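Local atomic coordinates of Thg1-like uncharacterized protein (Bacillus thuringiensis, PDB entry 4KGM), a protein that probably adds nucleotides in the 3'-5' direction to the 5' end of tRNA, as a bacterial relative of tRNA(His) guanylyltransferase with a polymerase palm-like catalytic domain. Residues 47-52 against 110-115; 54-59 against 75-80; 224-227 against 231-234. All coordinates share one frame; numbering follows the deposited sequence.

Contact 1. Residues 47-52 against 110-115; sequences QDLAEA and AKFNEV. With ATP (adenosine-5'-triphosphate), chain E.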
loop_
_atom_site.group_PDB
_atom_site.type_symbol
_atom_site.label_atom_id
_atom_site.label_comp_id
_atom_site.label_asym_id
_atom_site.label_seq_id
_atom_site.Cartn_x
_atom_site.Cartn_y
_atom_site.Cartn_z
ATOM N N GLN A 47 -29.130 27.177 -5.755
ATOM C CA GLN A 47 -28.093 28.197 -5.880
ATOM C C GLN A 47 -27.318 28.381 -4.579
ATOM O O GLN A 47 -26.113 28.623 -4.596
ATOM C CB GLN A 47 -28.708 29.529 -6.317
ATOM C CG GLN A 47 -27.696 30.635 -6.595
ATOM C CD GLN A 47 -27.055 30.512 -7.965
ATOM O OE1 GLN A 47 -27.537 29.774 -8.825
ATOM N NE2 GLN A 47 -25.963 31.240 -8.175
ATOM N N ASP A 48 -28.013 28.269 -3.451
ATOM C CA ASP A 48 -27.382 28.424 -2.144
ATOM C C ASP A 48 -26.406 27.290 -1.844
ATOM O O ASP A 48 -25.306 27.521 -1.341
ATOM C CB ASP A 48 -28.437 28.517 -1.038
ATOM C CG ASP A 48 -29.087 29.883 -0.967
ATOM O OD1 ASP A 48 -28.409 30.882 -1.288
ATOM O OD2 ASP A 48 -30.276 29.959 -0.588
ATOM N N LEU A 49 -26.818 26.064 -2.154
ATOM C CA LEU A 49 -25.981 24.894 -1.923
ATOM C C LEU A 49 -24.751 24.919 -2.823
ATOM O O LEU A 49 -23.634 24.658 -2.374
ATOM C CB LEU A 49 -26.778 23.612 -2.167
ATOM C CG LEU A 49 -26.020 22.301 -1.953
ATOM C CD1 LEU A 49 -25.698 22.102 -0.482
ATOM C CD2 LEU A 49 -26.812 21.124 -2.499
ATOM N N ALA A 50 -24.964 25.242 -4.095
ATOM C CA ALA A 50 -23.881 25.288 -5.068
ATOM C C ALA A 50 -22.840 26.349 -4.715
ATOM O O ALA A 50 -21.643 26.124 -4.868
ATOM C CB ALA A 50 -24.434 25.524 -6.463
ATOM N N GLU A 51 -23.300 27.502 -4.239
ATOM C CA GLU A 51 -22.396 28.587 -3.865
ATOM C C GLU A 51 -21.664 28.296 -2.558
ATOM O O GLU A 51 -20.668 28.946 -2.236
ATOM C CB GLU A 51 -23.149 29.915 -3.766
ATOM C CG GLU A 51 -23.573 30.484 -5.109
ATOM C CD GLU A 51 -24.286 31.816 -4.984
ATOM O OE1 GLU A 51 -24.377 32.341 -3.854
ATOM O OE2 GLU A 51 -24.757 32.336 -6.019
ATOM N N ALA A 52 -22.168 27.324 -1.806
ATOM C CA ALA A 52 -21.516 26.893 -0.576
ATOM C C ALA A 52 -20.345 25.975 -0.911
ATOM O O ALA A 52 -19.332 25.961 -0.209
ATOM C CB ALA A 52 -22.507 26.189 0.334
ATOM N N ALA A 110 -15.188 21.749 7.290
ATOM C CA ALA A 110 -15.182 22.951 8.120
ATOM C C ALA A 110 -15.822 24.147 7.418
ATOM O O ALA A 110 -16.725 24.789 7.958
ATOM C CB ALA A 110 -13.762 23.289 8.560
ATOM N N LYS A 111 -15.351 24.442 6.211
ATOM C CA LYS A 111 -15.840 25.592 5.461
ATOM C C LYS A 111 -17.299 25.429 5.048
ATOM O O LYS A 111 -18.098 26.355 5.203
ATOM C CB LYS A 111 -14.958 25.850 4.235
ATOM C CG LYS A 111 -15.427 26.997 3.341
ATOM C CD LYS A 111 -15.629 28.291 4.124
ATOM C CE LYS A 111 -14.342 28.771 4.779
ATOM N NZ LYS A 111 -14.563 29.971 5.634
ATOM N N PHE A 112 -17.639 24.252 4.532
ATOM C CA PHE A 112 -18.986 23.986 4.035
ATOM C C PHE A 112 -20.037 24.148 5.128
ATOM O O PHE A 112 -21.025 24.863 4.947
ATOM C CB PHE A 112 -19.068 22.581 3.433
ATOM C CG PHE A 112 -20.350 22.306 2.703
ATOM C CD1 PHE A 112 -20.482 22.638 1.365
ATOM C CD2 PHE A 112 -21.420 21.709 3.350
ATOM C CE1 PHE A 112 -21.659 22.385 0.689
ATOM C CE2 PHE A 112 -22.598 21.453 2.677
ATOM C CZ PHE A 112 -22.717 21.791 1.346
ATOM N N ASN A 113 -19.823 23.483 6.259
ATOM C CA ASN A 113 -20.739 23.585 7.386
ATOM C C ASN A 113 -20.888 25.022 7.883
ATOM O O ASN A 113 -21.992 25.458 8.202
ATOM C CB ASN A 113 -20.298 22.667 8.529
ATOM C CG ASN A 113 -20.761 21.234 8.339
ATOM O OD1 ASN A 113 -21.913 20.983 7.981
ATOM N ND2 ASN A 113 -19.863 20.285 8.578
ATOM N N GLU A 114 -19.777 25.752 7.937
ATOM C CA GLU A 114 -19.791 27.144 8.377
ATOM C C GLU A 114 -20.688 28.013 7.500
ATOM O O GLU A 114 -21.559 28.725 7.999
ATOM C CB GLU A 114 -18.375 27.725 8.387
ATOM C CG GLU A 114 -18.341 29.239 8.555
ATOM C CD GLU A 114 -16.942 29.816 8.451
ATOM O OE1 GLU A 114 -16.286 29.986 9.501
ATOM O OE2 GLU A 114 -16.500 30.108 7.319
ATOM N N VAL A 115 -20.462 27.950 6.192
ATOM C CA VAL A 115 -21.221 28.744 5.235
ATOM C C VAL A 115 -22.696 28.349 5.210
ATOM O O VAL A 115 -23.580 29.205 5.183
ATOM C CB VAL A 115 -20.630 28.615 3.813
ATOM C CG1 VAL A 115 -21.560 29.240 2.779
ATOM C CG2 VAL A 115 -19.251 29.254 3.754
HETATM P PG ATP E . -22.911 8.611 -0.719
HETATM O O1G ATP E . -22.888 7.558 -1.802
HETATM O O2G ATP E . -22.743 8.075 0.684
HETATM O O3G ATP E . -22.050 9.813 -1.022
HETATM P PB ATP E . -24.921 10.307 -1.757
HETATM O O1B ATP E . -24.067 11.537 -1.557
HETATM O O2B ATP E . -26.419 10.429 -1.620
HETATM O O3B ATP E . -24.433 9.150 -0.747
HETATM P PA ATP E . -24.381 10.653 -4.463
HETATM O O1A ATP E . -24.492 9.851 -5.737
HETATM O O2A ATP E . -23.145 11.473 -4.182
HETATM O O3A ATP E . -24.627 9.677 -3.209
HETATM O "O5'" ATP E . -25.661 11.622 -4.335
HETATM C "C5'" ATP E . -25.550 13.024 -4.569
HETATM C "C4'" ATP E . -26.874 13.692 -4.219
HETATM O "O4'" ATP E . -26.697 15.090 -3.986
HETATM C "C3'" ATP E . -27.891 13.549 -5.340
HETATM O "O3'" ATP E . -28.945 12.672 -4.931
HETATM C "C2'" ATP E . -28.439 14.943 -5.579
HETATM O "O2'" ATP E . -29.866 14.940 -5.475
HETATM C "C1'" ATP E . -27.827 15.807 -4.487
HETATM N N9 ATP E . -27.421 17.133 -5.022
HETATM C C8 ATP E . -26.249 17.425 -5.615
HETATM N N7 ATP E . -26.199 18.731 -5.985
HETATM C C5 ATP E . -27.363 19.299 -5.622
HETATM C C6 ATP E . -27.969 20.648 -5.714
HETATM N N6 ATP E . -27.300 21.681 -6.284
HETATM N N1 ATP E . -29.211 20.814 -5.210
HETATM C C2 ATP E . -29.886 19.798 -4.641
HETATM N N3 ATP E . -29.400 18.550 -4.524
HETATM C C4 ATP E . -28.165 18.242 -4.988
#
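Leu49 reaches two ways at once, to the Phe112 ring with one methyl and to the adenine of ATP with the other. Beyond CB, CG of Leu49 lies anti to the backbone N (chi1 -180°), which carries the fork off helix 47-63 and places its branches between nucleotide and protein. Leu49 CD1 stops 3.5 Å from Phe112 CZ, at the ring's edge and close to its plane, so the methyl abuts the para corner and does not stack. Leu49 CD2 lies over the flat face of the base, 3.4 Å from ATP C6, with ATP N1 beside it. Met116 and Thr38 also pack on this leucine.

The two helices run nearly antiparallel, at 147°, with their axes 10.1 Å apart. They are the two helices of a ferredoxin-like beta-alpha-beta-beta-alpha-beta unit, the core of the polymerase palm, so the pocket for the base is built directly on the packing of the palm helices.

One turn on from Leu49, Ala52 is the near point of the backbones, its CA 6.0 Å from Phe112 CA. Ala52 CB points at the other helix and is held between Phe112 CE1, 3.9 Å away, and Val115 CG1, at 4.0 Å. Phe112 itself, its ring also edge-to-face with Phe128 and meeting Phe53, is buried on several sides. Within helix 97-119, Lys111 NZ makes a salt bridge of 2.6 Å to Glu114 OE2; Glu114 OE1 also pairs with Arg117 of the second subunit.

Contact 2. Residues 54-59 against 75-80; sequences WETCKY and DEISIL. With MG (magnesium ion), chain G; MG (magnesium ion), chain H; ATP (adenosine-5'-triphosphate), chain E.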
loop_
_atom_site.group_PDB
_atom_site.type_symbol
_atom_site.label_atom_id
_atom_site.label_comp_id
_atom_site.label_asym_id
_atom_site.label_seq_id
_atom_site.Cartn_x
_atom_site.Cartn_y
_atom_site.Cartn_z
ATOM N N TRP A 54 -18.756 26.299 -3.801
ATOM C CA TRP A 54 -17.824 27.187 -4.485
ATOM C C TRP A 54 -16.929 27.917 -3.489
ATOM O O TRP A 54 -15.748 28.135 -3.750
ATOM C CB TRP A 54 -18.578 28.183 -5.368
ATOM C CG TRP A 54 -19.410 27.525 -6.426
ATOM C CD1 TRP A 54 -19.356 26.218 -6.818
ATOM C CD2 TRP A 54 -20.434 28.139 -7.221
ATOM N NE1 TRP A 54 -20.278 25.982 -7.808
ATOM C CE2 TRP A 54 -20.952 27.145 -8.075
ATOM C CE3 TRP A 54 -20.958 29.432 -7.295
ATOM C CZ2 TRP A 54 -21.970 27.404 -8.991
ATOM C CZ3 TRP A 54 -21.969 29.688 -8.207
ATOM C CH2 TRP A 54 -22.462 28.679 -9.041
ATOM N N GLU A 55 -17.498 28.290 -2.347
ATOM C CA GLU A 55 -16.721 28.914 -1.283
ATOM C C GLU A 55 -15.815 27.880 -0.629
ATOM O O GLU A 55 -14.721 28.199 -0.167
ATOM C CB GLU A 55 -17.639 29.553 -0.241
ATOM C CG GLU A 55 -18.316 30.821 -0.721
ATOM C CD GLU A 55 -17.320 31.890 -1.124
ATOM O OE1 GLU A 55 -16.518 32.313 -0.263
ATOM O OE2 GLU A 55 -17.331 32.303 -2.304
ATOM N N THR A 56 -16.283 26.637 -0.594
ATOM C CA THR A 56 -15.485 25.535 -0.082
ATOM C C THR A 56 -14.309 25.281 -1.018
ATOM O O THR A 56 -13.173 25.108 -0.573
ATOM C CB THR A 56 -16.325 24.253 0.059
ATOM O OG1 THR A 56 -17.388 24.477 0.994
ATOM C CG2 THR A 56 -15.468 23.099 0.549
ATOM N N CYS A 57 -14.593 25.279 -2.317
ATOM C CA CYS A 57 -13.571 25.075 -3.336
ATOM C C CYS A 57 -12.463 26.120 -3.267
ATOM O O CYS A 57 -11.297 25.809 -3.498
ATOM C CB CYS A 57 -14.198 25.083 -4.729
ATOM S SG CYS A 57 -15.168 23.617 -5.117
ATOM N N LYS A 58 -12.834 27.357 -2.956
ATOM C CA LYS A 58 -11.853 28.424 -2.802
ATOM C C LYS A 58 -10.987 28.154 -1.582
ATOM O O LYS A 58 -9.761 28.222 -1.650
ATOM C CB LYS A 58 -12.544 29.781 -2.654
ATOM C CG LYS A 58 -13.303 30.253 -3.886
ATOM C CD LYS A 58 -13.913 31.627 -3.647
ATOM C CE LYS A 58 -14.634 32.148 -4.877
ATOM N NZ LYS A 58 -15.164 33.524 -4.657
ATOM N N TYR A 59 -11.645 27.842 -0.470
ATOM C CA TYR A 59 -10.977 27.569 0.798
ATOM C C TYR A 59 -9.959 26.437 0.673
ATOM O O TYR A 59 -8.898 26.475 1.293
ATOM C CB TYR A 59 -12.022 27.230 1.863
ATOM C CG TYR A 59 -11.470 27.002 3.252
ATOM C CD1 TYR A 59 -10.962 28.055 4.002
ATOM C CD2 TYR A 59 -11.480 25.735 3.824
ATOM C CE1 TYR A 59 -10.466 27.850 5.275
ATOM C CE2 TYR A 59 -10.986 25.521 5.098
ATOM C CZ TYR A 59 -10.482 26.581 5.819
ATOM O OH TYR A 59 -9.992 26.370 7.089
ATOM N N ASP A 75 -22.167 16.970 -5.544
ATOM C CA ASP A 75 -21.642 16.994 -4.183
ATOM C C ASP A 75 -20.182 16.548 -4.128
ATOM O O ASP A 75 -19.689 16.147 -3.074
ATOM C CB ASP A 75 -22.485 16.102 -3.270
ATOM C CG ASP A 75 -22.365 14.633 -3.620
ATOM O OD1 ASP A 75 -22.141 14.321 -4.809
ATOM O OD2 ASP A 75 -22.490 13.791 -2.705
ATOM N N GLU A 76 -19.493 16.618 -5.262
ATOM C CA GLU A 76 -18.104 16.186 -5.317
ATOM C C GLU A 76 -17.156 17.331 -5.658
ATOM O O GLU A 76 -17.529 18.281 -6.349
ATOM C CB GLU A 76 -17.923 15.035 -6.308
ATOM C CG GLU A 76 -17.816 15.475 -7.756
ATOM C CD GLU A 76 -17.432 14.341 -8.678
ATOM O OE1 GLU A 76 -17.771 13.179 -8.368
ATOM O OE2 GLU A 76 -16.782 14.612 -9.708
ATOM N N ILE A 77 -15.928 17.233 -5.157
ATOM C CA ILE A 77 -14.906 18.243 -5.401
ATOM C C ILE A 77 -13.577 17.585 -5.770
ATOM O O ILE A 77 -12.970 16.896 -4.951
ATOM C CB ILE A 77 -14.687 19.136 -4.163
ATOM C CG1 ILE A 77 -15.953 19.933 -3.841
ATOM C CG2 ILE A 77 -13.518 20.077 -4.383
ATOM C CD1 ILE A 77 -15.795 20.866 -2.662
ATOM N N SER A 78 -13.135 17.795 -7.006
ATOM C CA SER A 78 -11.851 17.273 -7.457
ATOM C C SER A 78 -10.796 18.371 -7.444
ATOM O O SER A 78 -11.047 19.487 -7.896
ATOM C CB SER A 78 -11.963 16.669 -8.857
ATOM O OG SER A 78 -12.708 15.466 -8.840
ATOM N N ILE A 79 -9.617 18.048 -6.921
ATOM C CA ILE A 79 -8.532 19.018 -6.827
ATOM C C ILE A 79 -7.266 18.503 -7.504
ATOM O O ILE A 79 -6.792 17.405 -7.199
ATOM C CB ILE A 79 -8.213 19.351 -5.359
ATOM C CG1 ILE A 79 -9.491 19.750 -4.617
ATOM C CG2 ILE A 79 -7.160 20.449 -5.277
ATOM C CD1 ILE A 79 -9.341 19.787 -3.114
ATOM N N LEU A 80 -6.726 19.293 -8.428
ATOM C CA LEU A 80 -5.471 18.953 -9.091
ATOM C C LEU A 80 -4.289 19.563 -8.352
ATOM O O LEU A 80 -4.185 20.785 -8.227
ATOM C CB LEU A 80 -5.469 19.430 -10.545
ATOM C CG LEU A 80 -4.099 19.430 -11.233
ATOM C CD1 LEU A 80 -3.534 18.021 -11.341
ATOM C CD2 LEU A 80 -4.170 20.085 -12.601
HETATM MG MG MG G . -22.079 11.791 -2.095
HETATM MG MG MG H . -21.502 12.114 -5.295
HETATM P PG ATP E . -22.911 8.611 -0.719
HETATM O O1G ATP E . -22.888 7.558 -1.802
HETATM O O2G ATP E . -22.743 8.075 0.684
HETATM O O3G ATP E . -22.050 9.813 -1.022
HETATM P PB ATP E . -24.921 10.307 -1.757
HETATM O O1B ATP E . -24.067 11.537 -1.557
HETATM O O2B ATP E . -26.419 10.429 -1.620
HETATM O O3B ATP E . -24.433 9.150 -0.747
HETATM P PA ATP E . -24.381 10.653 -4.463
HETATM O O1A ATP E . -24.492 9.851 -5.737
HETATM O O2A ATP E . -23.145 11.473 -4.182
HETATM O O3A ATP E . -24.627 9.677 -3.209
HETATM O "O5'" ATP E . -25.661 11.622 -4.335
HETATM C "C5'" ATP E . -25.550 13.024 -4.569
HETATM C "C4'" ATP E . -26.874 13.692 -4.219
HETATM O "O4'" ATP E . -26.697 15.090 -3.986
HETATM C "C3'" ATP E . -27.891 13.549 -5.340
HETATM O "O3'" ATP E . -28.945 12.672 -4.931
HETATM C "C2'" ATP E . -28.439 14.943 -5.579
HETATM O "O2'" ATP E . -29.866 14.940 -5.475
HETATM C "C1'" ATP E . -27.827 15.807 -4.487
HETATM N N9 ATP E . -27.421 17.133 -5.022
HETATM C C8 ATP E . -26.249 17.425 -5.615
HETATM N N7 ATP E . -26.199 18.731 -5.985
HETATM C C5 ATP E . -27.363 19.299 -5.622
HETATM C C6 ATP E . -27.969 20.648 -5.714
HETATM N N6 ATP E . -27.300 21.681 -6.284
HETATM N N1 ATP E . -29.211 20.814 -5.210
HETATM C C2 ATP E . -29.886 19.798 -4.641
HETATM N N3 ATP E . -29.400 18.550 -4.524
HETATM C C4 ATP E . -28.165 18.242 -4.988
HETATM O O HOH W 1 -20.620 10.704 -6.345
#
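Segment 54-59 of helix 47-63 packs on the sheet at strand 76-80, and the backbones come nearest at Cys57 and Ile77, whose CA atoms are 7.3 Å apart. Ile77 bridges the gap. Its CB points toward the helix, and the extended arm (chi2 -178°) carries CD1 to a place between two neighbouring helical residues. Cys57 SG sits 3.7 Å from Ile77 CD1, with CG1 and CG2 of the isoleucine slightly farther, so the sulfur rests along the whole branched end. Thr56 brings its methyl: Thr56 CG2 is 3.9 Å from Ile77 CD1, the two side chains crossing at about a right angle. The hydroxyl of Thr56 is occupied within its own helix, OG1 bonding to Ala52 O. Phe53, Leu60 and Val70 add to the apolar packing around Ile77, while Glu76 and Ser78, on alternate positions of the strand, reach Arg147 and Tyr143 of helix 140-160.

Where the strand begins, Asp75 turns to the nucleotide. Its CG is wedged between the backbone N and the carbonyl carbon (chi1 67°), and the carboxylate spans two magnesium ions. Asp75 OD2 binds one magnesium at 2.1 Å, together with ATP O3G, O1B and O2A and with Asp30 and Gly31; Asp75 OD1 binds the other, which also takes Asp30, ATP O2A and a water. The shared ATP O2A is 2.4 Å from the first magnesium and 2.1 Å from the second. The strand is thus apolar toward the helix and metal-binding at its start, and the paired metals on an alpha-phosphate oxygen would probably draw charge from that phosphorus, consistent with palm-type two-metal chemistry at the alpha-phosphate.

Contact 3. Residues 224-227 against 231-234; sequences PIIS and EYVE
Pro224 and Ile226, which both press on helix 231-234, are tied down through their backbones by one side chain: the amide of Gln148 on helix 140-160 bonds with NE2 to Pro224 O and with OE1 to Ile226 N. This pair of hydrogen bonds, one given and one accepted by the same amide, holds the loop backbone while its side chains turn to Tyr232 and Val233, and between the two segments themselves everything is apolar.

The main meeting is a CH-pi contact. Pro224 sets its CG-CD edge on one face of the Tyr232 ring, with Pro224 CD 3.7 Å from the ring centroid and only 14° off the normal. Pro224 CD comes down toward the CE1 side, 3.6 Å from Tyr232 CE1, and CG sits beside it over CD1 and CG. With Tyr232 CG anti to the backbone N (chi1 -178°) the ring swings toward the loop, and chi2 near 82° turns its face to the proline.

Ile226 meets both Tyr232 and Val233. Ile226 CD1 touches Tyr232 CD2 at 3.5 Å, the two side chains crossing at about a right angle, while Ile226 CG2 meets Val233 CG2 at 3.7 Å. Val233 CG2 is therefore covered by both methyls of the isoleucine, and Ile226 fills the angle between two successive residues of the helix.

What results is a loop folded back on the first turn of helix 231-237 and closed there by a proline-aromatic CH-pi pair. This C-terminal loop-helix element packs on strand 200-206 through Tyr232, against Cys201 and Ile203, and on helix 140-160 through Ile226, against Ile145, and Val233, against Val140 and Phe144.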
loop_
_atom_site.group_PDB
_atom_site.type_symbol
_atom_site.label_atom_id
_atom_site.label_comp_id
_atom_site.label_asym_id
_atom_site.label_seq_id
_atom_site.Cartn_x
_atom_site.Cartn_y
_atom_site.Cartn_z
ATOM N N PRO A 224 -14.929 25.976 -19.977
ATOM C CA PRO A 224 -15.218 25.287 -21.237
ATOM C C PRO A 224 -15.408 23.787 -21.064
ATOM O O PRO A 224 -15.177 23.244 -19.983
ATOM C CB PRO A 224 -13.961 25.551 -22.064
ATOM C CG PRO A 224 -12.877 25.659 -21.048
ATOM C CD PRO A 224 -13.503 26.336 -19.859
ATOM N N ILE A 225 -15.839 23.128 -22.134
ATOM C CA ILE A 225 -15.855 21.676 -22.174
ATOM C C ILE A 225 -14.420 21.227 -22.399
ATOM O O ILE A 225 -13.834 21.511 -23.446
ATOM C CB ILE A 225 -16.743 21.153 -23.315
ATOM C CG1 ILE A 225 -18.136 21.785 -23.241
ATOM C CG2 ILE A 225 -16.839 19.637 -23.266
ATOM C CD1 ILE A 225 -19.068 21.341 -24.346
ATOM N N ILE A 226 -13.852 20.543 -21.410
ATOM C CA ILE A 226 -12.436 20.183 -21.433
ATOM C C ILE A 226 -12.052 19.379 -22.678
ATOM O O ILE A 226 -10.964 19.556 -23.228
ATOM C CB ILE A 226 -12.027 19.403 -20.165
ATOM C CG1 ILE A 226 -12.538 20.111 -18.909
ATOM C CG2 ILE A 226 -10.515 19.241 -20.102
ATOM C CD1 ILE A 226 -11.932 21.474 -18.687
ATOM N N SER A 227 -12.957 18.516 -23.133
ATOM C CA SER A 227 -12.699 17.692 -24.311
ATOM C C SER A 227 -12.541 18.527 -25.582
ATOM O O SER A 227 -12.014 18.049 -26.586
ATOM C CB SER A 227 -13.801 16.642 -24.493
ATOM O OG SER A 227 -15.081 17.244 -24.582
ATOM N N GLU A 231 -6.111 22.378 -23.191
ATOM C CA GLU A 231 -5.076 23.262 -22.658
ATOM C C GLU A 231 -5.566 24.000 -21.410
ATOM O O GLU A 231 -4.766 24.483 -20.609
ATOM C CB GLU A 231 -4.600 24.247 -23.734
ATOM C CG GLU A 231 -3.509 25.226 -23.289
ATOM C CD GLU A 231 -2.220 24.539 -22.860
ATOM O OE1 GLU A 231 -1.454 25.151 -22.085
ATOM O OE2 GLU A 231 -1.966 23.397 -23.301
ATOM N N TYR A 232 -6.884 24.068 -21.248
ATOM C CA TYR A 232 -7.489 24.672 -20.065
ATOM C C TYR A 232 -7.017 23.969 -18.795
ATOM O O TYR A 232 -6.849 24.598 -17.749
ATOM C CB TYR A 232 -9.014 24.613 -20.163
ATOM C CG TYR A 232 -9.741 25.254 -19.001
ATOM C CD1 TYR A 232 -9.944 26.628 -18.957
ATOM C CD2 TYR A 232 -10.234 24.486 -17.954
ATOM C CE1 TYR A 232 -10.611 27.218 -17.901
ATOM C CE2 TYR A 232 -10.903 25.067 -16.894
ATOM C CZ TYR A 232 -11.090 26.433 -16.874
ATOM O OH TYR A 232 -11.754 27.019 -15.822
ATOM N N VAL A 233 -6.801 22.661 -18.897
ATOM C CA VAL A 233 -6.279 21.877 -17.785
ATOM C C VAL A 233 -4.769 21.687 -17.912
ATOM O O VAL A 233 -4.026 21.869 -16.947
ATOM C CB VAL A 233 -6.960 20.494 -17.703
ATOM C CG1 VAL A 233 -6.281 19.625 -16.654
ATOM C CG2 VAL A 233 -8.442 20.647 -17.401
ATOM N N GLU A 234 -4.322 21.343 -19.116
ATOM C CA GLU A 234 -2.919 21.019 -19.364
ATOM C C GLU A 234 -1.958 22.182 -19.118
ATOM O O GLU A 234 -0.747 21.980 -19.027
ATOM C CB GLU A 234 -2.735 20.461 -20.778
ATOM C CG GLU A 234 -3.388 19.101 -20.978
ATOM C CD GLU A 234 -3.060 18.482 -22.321
ATOM O OE1 GLU A 234 -2.657 19.229 -23.237
ATOM O OE2 GLU A 234 -3.204 17.247 -22.459
#

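In the fold
Contacts 1 and 2 are neighbours, their centres about 10 Å apart, and both draw on helix 47-63. Contact 2 is nested along the chain inside the loop closed by contact 1. They touch directly, as at Phe112 CA and Thr56 OG1, 3.5 Å apart, and both reach the ATP: one at the base, the other at the metal-bound phosphates. Together they join both palm helices and a central strand of the six-stranded antiparallel sheet. Contact 3 comes later, about 26 Å from contact 1 and about 18 Å from contact 2 between centres, and touches neither. It follows strand 215-220 in the chain and lies on the other side of the chain's centre from contact 1.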